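Local structure of fatty acid synthase 1, isoform A (Drosophila melanogaster, 6FN6) at residues 767-770 with 771-775; 754-757 with 758-761; 320-323 with 324-328. The protein probably carries out the stepwise synthesis of long-chain saturated fatty acids from acetyl-CoA and malonyl-CoA with NADPH, this chain holding its dehydratase, enoylreductase and ketoreductase region. One frame throughout, in Å; residues are numbered along the deposited sequence.

Interaction 1. Residues 767-770 with 771-775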
ATOM      1  N   SER A 767       1.510   8.078  18.953  1.00 56.36           N
ATOM      2  CA  SER A 767       0.831   7.697  20.192  1.00 57.33           C
ATOM      3  C   SER A 767      -0.686   7.673  20.039  1.00 56.53           C
ATOM      4  O   SER A 767      -1.368   6.908  20.723  1.00 59.39           O
ATOM      5  CB  SER A 767       1.215   8.650  21.326  1.00 56.89           C
ATOM      6  OG  SER A 767       0.591   9.911  21.169  1.00 55.97           O
ATOM      7  N   PHE A 768      -1.212   8.491  19.134  1.00 52.27           N
ATOM      8  CA  PHE A 768      -2.658   8.613  18.975  1.00 52.99           C
ATOM      9  C   PHE A 768      -3.302   7.290  18.567  1.00 55.76           C
ATOM     10  O   PHE A 768      -4.495   7.081  18.786  1.00 56.90           O
ATOM     11  CB  PHE A 768      -2.998   9.701  17.952  1.00 51.61           C
ATOM     12  CG  PHE A 768      -2.532   9.396  16.557  1.00 51.31           C
ATOM     13  CD1 PHE A 768      -3.287   8.595  15.716  1.00 49.89           C
ATOM     14  CD2 PHE A 768      -1.343   9.923  16.083  1.00 50.03           C
ATOM     15  CE1 PHE A 768      -2.858   8.317  14.432  1.00 47.80           C
ATOM     16  CE2 PHE A 768      -0.909   9.652  14.800  1.00 48.40           C
ATOM     17  CZ  PHE A 768      -1.667   8.850  13.973  1.00 47.34           C
ATOM     18  N   GLU A 769      -2.514   6.397  17.977  1.00 59.32           N
ATOM     19  CA  GLU A 769      -3.017   5.083  17.595  1.00 57.87           C
ATOM     20  C   GLU A 769      -3.500   4.314  18.822  1.00 58.46           C
ATOM     21  O   GLU A 769      -4.615   3.792  18.839  1.00 56.20           O
ATOM     22  CB  GLU A 769      -1.937   4.288  16.858  1.00 57.58           C
ATOM     23  CG  GLU A 769      -2.391   2.920  16.375  1.00 57.18           C
ATOM     24  CD  GLU A 769      -1.267   2.129  15.738  1.00 57.04           C
ATOM     25  OE1 GLU A 769      -0.275   2.751  15.300  1.00 57.35           O
ATOM     26  OE2 GLU A 769      -1.369   0.886  15.684  1.00 57.12           O
ATOM     27  N   GLN A 770      -2.657   4.249  19.848  1.00 50.89           N
ATOM     28  CA  GLN A 770      -3.005   3.547  21.077  1.00 52.39           C
ATOM     29  C   GLN A 770      -4.210   4.212  21.726  1.00 55.65           C
ATOM     30  O   GLN A 770      -5.118   3.536  22.202  1.00 61.39           O
ATOM     31  CB  GLN A 770      -1.825   3.525  22.053  1.00 53.36           C
ATOM     32  CG  GLN A 770      -0.696   2.581  21.661  1.00 52.79           C
ATOM     33  CD  GLN A 770       0.057   3.051  20.435  1.00 51.28           C
ATOM     34  OE1 GLN A 770       0.436   4.219  20.335  1.00 51.11           O
ATOM     35  NE2 GLN A 770       0.277   2.144  19.491  1.00 50.28           N
ATOM     36  N   LEU A 771      -4.214   5.541  21.730  1.00 53.52           N
ATOM     37  CA  LEU A 771      -5.285   6.307  22.356  1.00 54.70           C
ATOM     38  C   LEU A 771      -6.638   5.984  21.737  1.00 54.42           C
ATOM     39  O   LEU A 771      -7.610   5.728  22.448  1.00 55.71           O
ATOM     40  CB  LEU A 771      -5.001   7.806  22.233  1.00 54.62           C
ATOM     41  CG  LEU A 771      -6.018   8.779  22.842  1.00 55.94           C
ATOM     42  CD1 LEU A 771      -5.318  10.050  23.296  1.00 56.53           C
ATOM     43  CD2 LEU A 771      -7.143   9.126  21.868  1.00 55.22           C
ATOM     44  N   VAL A 772      -6.694   6.003  20.410  1.00 61.95           N
ATOM     45  CA  VAL A 772      -7.944   5.792  19.692  1.00 59.33           C
ATOM     46  C   VAL A 772      -8.429   4.363  19.878  1.00 59.82           C
ATOM     47  O   VAL A 772      -9.604   4.133  20.156  1.00 61.52           O
ATOM     48  CB  VAL A 772      -7.784   6.137  18.202  1.00 54.72           C
ATOM     49  CG1 VAL A 772      -9.002   5.676  17.401  1.00 52.03           C
ATOM     50  CG2 VAL A 772      -7.572   7.627  18.035  1.00 52.45           C
ATOM     51  N   LEU A 773      -7.524   3.406  19.711  1.00 61.81           N
ATOM     52  CA  LEU A 773      -7.874   2.000  19.859  1.00 66.08           C
ATOM     53  C   LEU A 773      -8.347   1.727  21.287  1.00 69.67           C
ATOM     54  O   LEU A 773      -9.243   0.912  21.506  1.00 71.66           O
ATOM     55  CB  LEU A 773      -6.683   1.107  19.506  1.00 70.09           C
ATOM     56  CG  LEU A 773      -6.240   1.116  18.038  1.00 70.96           C
ATOM     57  CD1 LEU A 773      -5.009   0.244  17.844  1.00 69.86           C
ATOM     58  CD2 LEU A 773      -7.358   0.656  17.112  1.00 71.31           C
ATOM     59  N   ARG A 774      -7.739   2.409  22.255  1.00 64.28           N
ATOM     60  CA  ARG A 774      -8.133   2.264  23.656  1.00 70.63           C
ATOM     61  C   ARG A 774      -9.537   2.798  23.907  1.00 70.35           C
ATOM     62  O   ARG A 774     -10.342   2.163  24.593  1.00 71.96           O
ATOM     63  CB  ARG A 774      -7.157   2.999  24.575  1.00 77.43           C
ATOM     64  CG  ARG A 774      -6.285   2.098  25.427  1.00 86.52           C
ATOM     65  CD  ARG A 774      -5.588   2.903  26.508  1.00 94.34           C
ATOM     66  NE  ARG A 774      -4.556   3.775  25.955  1.00 99.65           N
ATOM     67  CZ  ARG A 774      -3.272   3.446  25.833  1.00105.58           C
ATOM     68  NH1 ARG A 774      -2.837   2.254  26.225  1.00106.54           N
ATOM     69  NH2 ARG A 774      -2.417   4.318  25.316  1.00108.43           N
ATOM     70  N   GLU A 775      -9.819   3.970  23.350  1.00 74.92           N
ATOM     71  CA  GLU A 775     -11.087   4.649  23.580  1.00 76.89           C
ATOM     72  C   GLU A 775     -12.206   4.014  22.766  1.00 78.01           C
ATOM     73  O   GLU A 775     -13.384   4.164  23.089  1.00 80.55           O
ATOM     74  CB  GLU A 775     -10.963   6.136  23.240  1.00 74.92           C
ATOM     75  CG  GLU A 775     -10.064   6.908  24.194  1.00 73.89           C
ATOM     76  CD  GLU A 775     -10.590   6.905  25.614  1.00 75.53           C
ATOM     77  OE1 GLU A 775     -11.786   7.211  25.807  1.00 75.68           O
ATOM     78  OE2 GLU A 775      -9.811   6.587  26.540  1.00 77.12           O
TER
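The Arg774 guanidinium lies with one face over the backbone O of Gln770, one turn earlier in the short helix 768-775 of the enoylreductase's Rossmann-type, zinc-binding-dehydrogenase-like domain. A bend at chi3 (-70°) turns the chain back, and Arg774 NH2 comes 3.4 Å from Gln770 CB. The same Gln770 O accepts the backbone N of Arg774 at 2.9 Å, so the charged group sits near a carbonyl already used by the helix. A long, flexible arginine suits this exposed end, where it and Leu773 also pack against Asp230 of the second subunit. The other flat group, the Phe768 ring, leads away from residues 771-775 and meets His714 edge-to-face, an apt place for a buried aromatic. The Phe768 backbone O takes the N of Val772 at 2.9 Å, and Val772 CG2 lies beside that oxygen. Glu769 accepts Leu773 N at its backbone O (3.1 Å), while its carboxylate forms a salt bridge with Arg798. Its CG stands anti to the backbone N (chi1 -178°) and the chain runs on extended, alongside the side chain of Leu773: Glu769 CG is 4.0 Å from Leu773 CD1.

Interaction 2. Residues 754-757 with 758-761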
ATOM      1  N   LYS A 754     -18.473  19.961  23.639  1.00 73.79           N
ATOM      2  CA  LYS A 754     -18.307  18.550  23.985  1.00 81.38           C
ATOM      3  C   LYS A 754     -17.141  17.908  23.238  1.00 78.83           C
ATOM      4  O   LYS A 754     -17.306  16.876  22.588  1.00 82.09           O
ATOM      5  CB  LYS A 754     -19.584  17.760  23.661  1.00 88.09           C
ATOM      6  CG  LYS A 754     -19.608  16.341  24.231  1.00 91.36           C
ATOM      7  CD  LYS A 754     -21.015  15.752  24.282  1.00 95.09           C
ATOM      8  CE  LYS A 754     -21.567  15.514  22.877  1.00 97.39           C
ATOM      9  NZ  LYS A 754     -22.897  14.839  22.877  1.00100.30           N
ATOM     10  N   LEU A 755     -15.967  18.526  23.313  1.00 82.15           N
ATOM     11  CA  LEU A 755     -14.733  17.851  22.930  1.00 74.67           C
ATOM     12  C   LEU A 755     -14.057  17.233  24.152  1.00 70.65           C
ATOM     13  O   LEU A 755     -13.681  17.944  25.083  1.00 69.77           O
ATOM     14  CB  LEU A 755     -13.789  18.819  22.221  1.00 72.70           C
ATOM     15  CG  LEU A 755     -12.817  18.212  21.205  1.00 70.26           C
ATOM     16  CD1 LEU A 755     -13.547  17.425  20.116  1.00 68.64           C
ATOM     17  CD2 LEU A 755     -11.955  19.301  20.581  1.00 70.54           C
ATOM     18  N   GLN A 756     -13.914  15.912  24.157  1.00 89.39           N
ATOM     19  CA  GLN A 756     -13.367  15.215  25.315  1.00 89.12           C
ATOM     20  C   GLN A 756     -11.838  15.236  25.326  1.00 85.16           C
ATOM     21  O   GLN A 756     -11.206  14.945  24.312  1.00 81.54           O
ATOM     22  CB  GLN A 756     -13.862  13.767  25.341  1.00 94.74           C
ATOM     23  CG  GLN A 756     -15.377  13.621  25.329  1.00 98.76           C
ATOM     24  CD  GLN A 756     -16.017  14.113  26.611  1.00102.65           C
ATOM     25  OE1 GLN A 756     -15.452  13.968  27.695  1.00103.99           O
ATOM     26  NE2 GLN A 756     -17.203  14.702  26.494  1.00104.02           N
ATOM     27  N   GLU A 757     -11.245  15.580  26.468  1.00 77.54           N
ATOM     28  CA  GLU A 757      -9.790  15.555  26.614  1.00 80.81           C
ATOM     29  C   GLU A 757      -9.257  14.162  26.287  1.00 80.32           C
ATOM     30  O   GLU A 757      -8.165  14.013  25.736  1.00 77.75           O
ATOM     31  CB  GLU A 757      -9.368  15.947  28.033  1.00 86.03           C
ATOM     32  CG  GLU A 757      -9.718  17.368  28.425  1.00 91.66           C
ATOM     33  CD  GLU A 757      -9.399  17.662  29.878  1.00 97.60           C
ATOM     34  OE1 GLU A 757      -8.833  16.775  30.554  1.00100.14           O
ATOM     35  OE2 GLU A 757      -9.736  18.768  30.351  1.00 99.75           O
ATOM     36  N   ARG A 758     -10.045  13.148  26.636  1.00106.63           N
ATOM     37  CA  ARG A 758      -9.725  11.757  26.330  1.00110.65           C
ATOM     38  C   ARG A 758      -9.506  11.543  24.837  1.00105.84           C
ATOM     39  O   ARG A 758      -8.819  10.607  24.429  1.00107.16           O
ATOM     40  CB  ARG A 758     -10.851  10.841  26.819  1.00113.18           C
ATOM     41  CG  ARG A 758     -11.014  10.787  28.329  1.00119.36           C
ATOM     42  CD  ARG A 758     -12.235   9.967  28.722  1.00122.58           C
ATOM     43  NE  ARG A 758     -12.162   8.580  28.268  1.00125.97           N
ATOM     44  CZ  ARG A 758     -11.564   7.596  28.933  1.00131.69           C
ATOM     45  NH1 ARG A 758     -10.970   7.830  30.095  1.00133.89           N
ATOM     46  NH2 ARG A 758     -11.560   6.368  28.432  1.00134.09           N
ATOM     47  N   ASN A 759     -10.104  12.412  24.028  1.00 71.41           N
ATOM     48  CA  ASN A 759     -10.109  12.245  22.582  1.00 65.48           C
ATOM     49  C   ASN A 759      -9.075  13.111  21.857  1.00 60.58           C
ATOM     50  O   ASN A 759      -9.094  13.185  20.631  1.00 60.84           O
ATOM     51  CB  ASN A 759     -11.508  12.549  22.042  1.00 68.24           C
ATOM     52  CG  ASN A 759     -12.514  11.465  22.388  1.00 72.03           C
ATOM     53  OD1 ASN A 759     -12.216  10.552  23.157  1.00 73.64           O
ATOM     54  ND2 ASN A 759     -13.715  11.569  21.833  1.00 74.10           N
ATOM     55  N   ILE A 760      -8.182  13.759  22.601  1.00 70.27           N
ATOM     56  CA  ILE A 760      -7.135  14.577  21.984  1.00 63.12           C
ATOM     57  C   ILE A 760      -5.775  13.903  22.120  1.00 61.18           C
ATOM     58  O   ILE A 760      -5.212  13.832  23.211  1.00 62.38           O
ATOM     59  CB  ILE A 760      -7.093  15.991  22.594  1.00 59.10           C
ATOM     60  CG1 ILE A 760      -8.462  16.666  22.465  1.00 58.88           C
ATOM     61  CG2 ILE A 760      -6.001  16.828  21.923  1.00 58.12           C
ATOM     62  CD1 ILE A 760      -8.532  18.064  23.063  1.00 60.38           C
ATOM     63  N   GLY A 761      -5.236  13.449  20.995  1.00 61.36           N
ATOM     64  CA  GLY A 761      -3.935  12.807  20.980  1.00 61.04           C
ATOM     65  C   GLY A 761      -2.838  13.760  20.552  1.00 61.23           C
ATOM     66  O   GLY A 761      -3.064  14.963  20.415  1.00 59.91           O
TER
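Arg758 and Gln756 meet through their stems, CB to CB at 4.5 Å, in a short 3-10 turn that leads the chain into strand 760-762, an edge strand, within this chain, of the parallel sheet of a Rossmann-type domain in the enoylreductase region. Beyond CB the Arg758 chain departs from the turn: it is extended at chi2, bends at chi3 (61°), and its guanidinium reaches Glu775 of the following helix. A long charged residue suits a turn whose outer surface is exposed.

Asn759 comes next and is buried. Its backbone N bonds to Gln756 O at 2.8 Å, from well above the plane of that carbonyl, in keeping with the tight winding of a 3-10 turn. Its side chain lies against the first side-chain carbon of Gln756, with Asn759 CG 4.0 Å from Gln756 CB, and its ND2 is bonded to Val735 O of the neighbouring strand. A short amide is well chosen here, since it can satisfy a strand carbonyl without bulk.

Ile760 takes up the second overlapping turn, its N giving a bond of 3.1 Å to Glu757 O, again from above the carbonyl plane. Its CG1 stands beside its own backbone N (chi1 -56°), which sends that branch over the turn, 3.7 Å from Gln756 O. The extended chi2 carries its tip on to Leu755, which also packs on Leu748, in a loose apolar contact: Ile760 CD1 lies 4.4 Å from Leu755 CD2. This branched, apolar side chain suits the start of a buried strand, packing on Thr737 and Val739 of strand 734-739 and on Leu749 of helix 742-751. Gly761, with no side chain beyond its CA, then continues the strand through backbone hydrogen bonds to Thr737 and Val739.

Interaction 3. Residues 320-323 with 324-328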
ATOM      1  N   ALA A 320      38.190  55.951  -3.193  1.00 48.27           N
ATOM      2  CA  ALA A 320      39.081  55.042  -3.913  1.00 48.69           C
ATOM      3  C   ALA A 320      38.374  53.790  -4.440  1.00 48.80           C
ATOM      4  O   ALA A 320      38.529  53.428  -5.608  1.00 41.98           O
ATOM      5  CB  ALA A 320      40.238  54.635  -3.015  1.00 51.05           C
ATOM      6  N   ASN A 321      37.599  53.133  -3.580  1.00 57.76           N
ATOM      7  CA  ASN A 321      36.908  51.906  -3.964  1.00 61.07           C
ATOM      8  C   ASN A 321      35.995  52.153  -5.157  1.00 57.76           C
ATOM      9  O   ASN A 321      35.985  51.378  -6.113  1.00 54.25           O
ATOM     10  CB  ASN A 321      36.096  51.350  -2.791  1.00 65.92           C
ATOM     11  CG  ASN A 321      36.960  50.644  -1.765  1.00 70.81           C
ATOM     12  OD1 ASN A 321      38.142  50.392  -1.999  1.00 70.38           O
ATOM     13  ND2 ASN A 321      36.370  50.311  -0.621  1.00 73.87           N
ATOM     14  N   ARG A 322      35.221  53.231  -5.091  1.00 64.36           N
ATOM     15  CA  ARG A 322      34.292  53.569  -6.162  1.00 65.74           C
ATOM     16  C   ARG A 322      35.030  53.809  -7.475  1.00 58.58           C
ATOM     17  O   ARG A 322      34.574  53.383  -8.535  1.00 57.68           O
ATOM     18  CB  ARG A 322      33.467  54.802  -5.787  1.00 73.99           C
ATOM     19  CG  ARG A 322      32.415  55.191  -6.821  1.00 79.98           C
ATOM     20  CD  ARG A 322      31.331  54.133  -6.973  1.00 85.52           C
ATOM     21  NE  ARG A 322      30.573  53.936  -5.740  1.00 94.28           N
ATOM     22  CZ  ARG A 322      29.679  52.969  -5.557  1.00100.71           C
ATOM     23  NH1 ARG A 322      29.425  52.100  -6.526  1.00 98.82           N
ATOM     24  NH2 ARG A 322      29.039  52.869  -4.400  1.00107.61           N
ATOM     25  N   LEU A 323      36.166  54.495  -7.404  1.00 50.14           N
ATOM     26  CA  LEU A 323      36.949  54.779  -8.600  1.00 42.93           C
ATOM     27  C   LEU A 323      37.437  53.485  -9.240  1.00 43.22           C
ATOM     28  O   LEU A 323      37.249  53.270 -10.435  1.00 38.94           O
ATOM     29  CB  LEU A 323      38.135  55.685  -8.272  1.00 43.51           C
ATOM     30  CG  LEU A 323      37.811  57.046  -7.654  1.00 43.98           C
ATOM     31  CD1 LEU A 323      39.089  57.842  -7.445  1.00 44.12           C
ATOM     32  CD2 LEU A 323      36.824  57.828  -8.513  1.00 41.57           C
ATOM     33  N   LEU A 324      38.060  52.625  -8.444  1.00 48.76           N
ATOM     34  CA  LEU A 324      38.553  51.353  -8.954  1.00 55.18           C
ATOM     35  C   LEU A 324      37.398  50.522  -9.504  1.00 53.18           C
ATOM     36  O   LEU A 324      37.559  49.769 -10.464  1.00 48.81           O
ATOM     37  CB  LEU A 324      39.290  50.580  -7.859  1.00 62.33           C
ATOM     38  CG  LEU A 324      39.854  49.214  -8.262  1.00 66.67           C
ATOM     39  CD1 LEU A 324      40.816  49.332  -9.439  1.00 66.82           C
ATOM     40  CD2 LEU A 324      40.537  48.547  -7.076  1.00 69.13           C
ATOM     41  N   GLN A 325      36.230  50.668  -8.890  1.00 66.41           N
ATOM     42  CA  GLN A 325      35.049  49.928  -9.313  1.00 65.66           C
ATOM     43  C   GLN A 325      34.578  50.397 -10.689  1.00 60.83           C
ATOM     44  O   GLN A 325      34.144  49.593 -11.513  1.00 58.58           O
ATOM     45  CB  GLN A 325      33.931  50.079  -8.282  1.00 67.56           C
ATOM     46  CG  GLN A 325      32.827  49.049  -8.422  1.00 71.19           C
ATOM     47  CD  GLN A 325      31.769  49.181  -7.347  1.00 75.57           C
ATOM     48  OE1 GLN A 325      32.072  49.485  -6.192  1.00 79.44           O
ATOM     49  NE2 GLN A 325      30.515  48.956  -7.723  1.00 75.06           N
ATOM     50  N   ILE A 326      34.667  51.702 -10.933  1.00 57.74           N
ATOM     51  CA  ILE A 326      34.290  52.269 -12.223  1.00 55.49           C
ATOM     52  C   ILE A 326      35.274  51.796 -13.287  1.00 56.34           C
ATOM     53  O   ILE A 326      34.879  51.417 -14.391  1.00 57.21           O
ATOM     54  CB  ILE A 326      34.237  53.805 -12.164  1.00 54.39           C
ATOM     55  CG1 ILE A 326      33.190  54.271 -11.154  1.00 57.42           C
ATOM     56  CG2 ILE A 326      33.904  54.382 -13.531  1.00 53.84           C
ATOM     57  CD1 ILE A 326      33.381  55.703 -10.695  1.00 57.56           C
ATOM     58  N   ILE A 327      36.560  51.825 -12.951  1.00 36.85           N
ATOM     59  CA  ILE A 327      37.606  51.421 -13.877  1.00 38.68           C
ATOM     60  C   ILE A 327      37.420  49.951 -14.236  1.00 40.44           C
ATOM     61  O   ILE A 327      37.272  49.601 -15.409  1.00 36.99           O
ATOM     62  CB  ILE A 327      39.006  51.676 -13.284  1.00 44.35           C
ATOM     63  CG1 ILE A 327      39.209  53.173 -13.036  1.00 45.44           C
ATOM     64  CG2 ILE A 327      40.092  51.140 -14.216  1.00 46.72           C
ATOM     65  CD1 ILE A 327      40.436  53.506 -12.213  1.00 49.57           C
ATOM     66  N   GLU A 328      37.417  49.098 -13.214  1.00 66.34           N
ATOM     67  CA  GLU A 328      37.295  47.654 -13.402  1.00 74.75           C
ATOM     68  C   GLU A 328      36.068  47.315 -14.239  1.00 74.29           C
ATOM     69  O   GLU A 328      36.074  46.355 -15.009  1.00 77.82           O
ATOM     70  CB  GLU A 328      37.209  46.950 -12.047  1.00 82.96           C
ATOM     71  CG  GLU A 328      38.486  47.015 -11.218  1.00 88.22           C
ATOM     72  CD  GLU A 328      39.529  46.004 -11.656  1.00 92.52           C
ATOM     73  OE1 GLU A 328      39.229  45.179 -12.544  1.00 93.63           O
ATOM     74  OE2 GLU A 328      40.652  46.033 -11.108  1.00 95.59           O
TER
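Ala320, Asn321, Arg322 and Leu323 offer their backbone carbonyls in turn to the N-H groups of Leu324, Gln325, Ile326 and Ile327, four successive i to i+4 bonds of 2.9 to 3.0 Å between O and N that make a regular alpha-helical turn.

Among the side chains, Arg322 meets two partners. Arg322 and Gln325 both run outward from the helix side by side; the bends of Arg322 at chi2 and chi3 bring its NH1 beside the Gln325 amide, with the guanidinium and amide planes 43° apart. Arg322 NH1 is 3.5 Å from Gln325 NE2 and 3.7 Å from Gln325 OE1, so this is a loose polar proximity. Long polar residues suit this more exposed side of the helix, where their ends can lie beside each other. The aliphatic part of Arg322 serves the other neighbour: its CG is 4.0 Å from CD1 of Ile326, the two chains crossing at about a right angle.

Ile326 places CG1 beside its own backbone N (chi1 -61°), which lays that branch over the Arg322 carbonyl. Ile327 repeats the pattern one residue on, its CG1 3.3 Å from Leu323 O. Beta-branched isoleucines fill the buried sides of the helix with compact apolar bulk.

Strand 303-309, helix 320-329 and strand 334-341 form a beta-alpha-beta unit in a sheet whose strand order matches the class I methyltransferase fold, probably the pseudo-methyltransferase domain of animal-type fatty acid synthases. Leu324 and Ile327 pack on Val337 of strand 334-341, and Leu323 on Phe376 of strand 374-380. Ile326 faces Ile291 of helix 279-296, and Asn321 ties the helix start to Ser356 and Leu353 by hydrogen bonds.

Overall arrangement
From the N terminus the chain meets interaction 3 first, then interaction 2, then interaction 1. The three follow in series, neither nested nor crossing, and each closes only a local turn. Interaction 3 belongs to the separate domain with the methyltransferase-like sheet, about 70 Å between centres from interaction 1, and about 55 Å between nearest atoms from either of the others. Interactions 2 and 1 are neighbours in the enoylreductase region, where strand 760-762 is followed by helix 768-775. Glu775 OE2 and Arg758 NH2 form a salt bridge of 2.6 Å, and Leu771 CD1 packs on Gly761 CA at 3.9 Å, tying the helix to its preceding strand and turn.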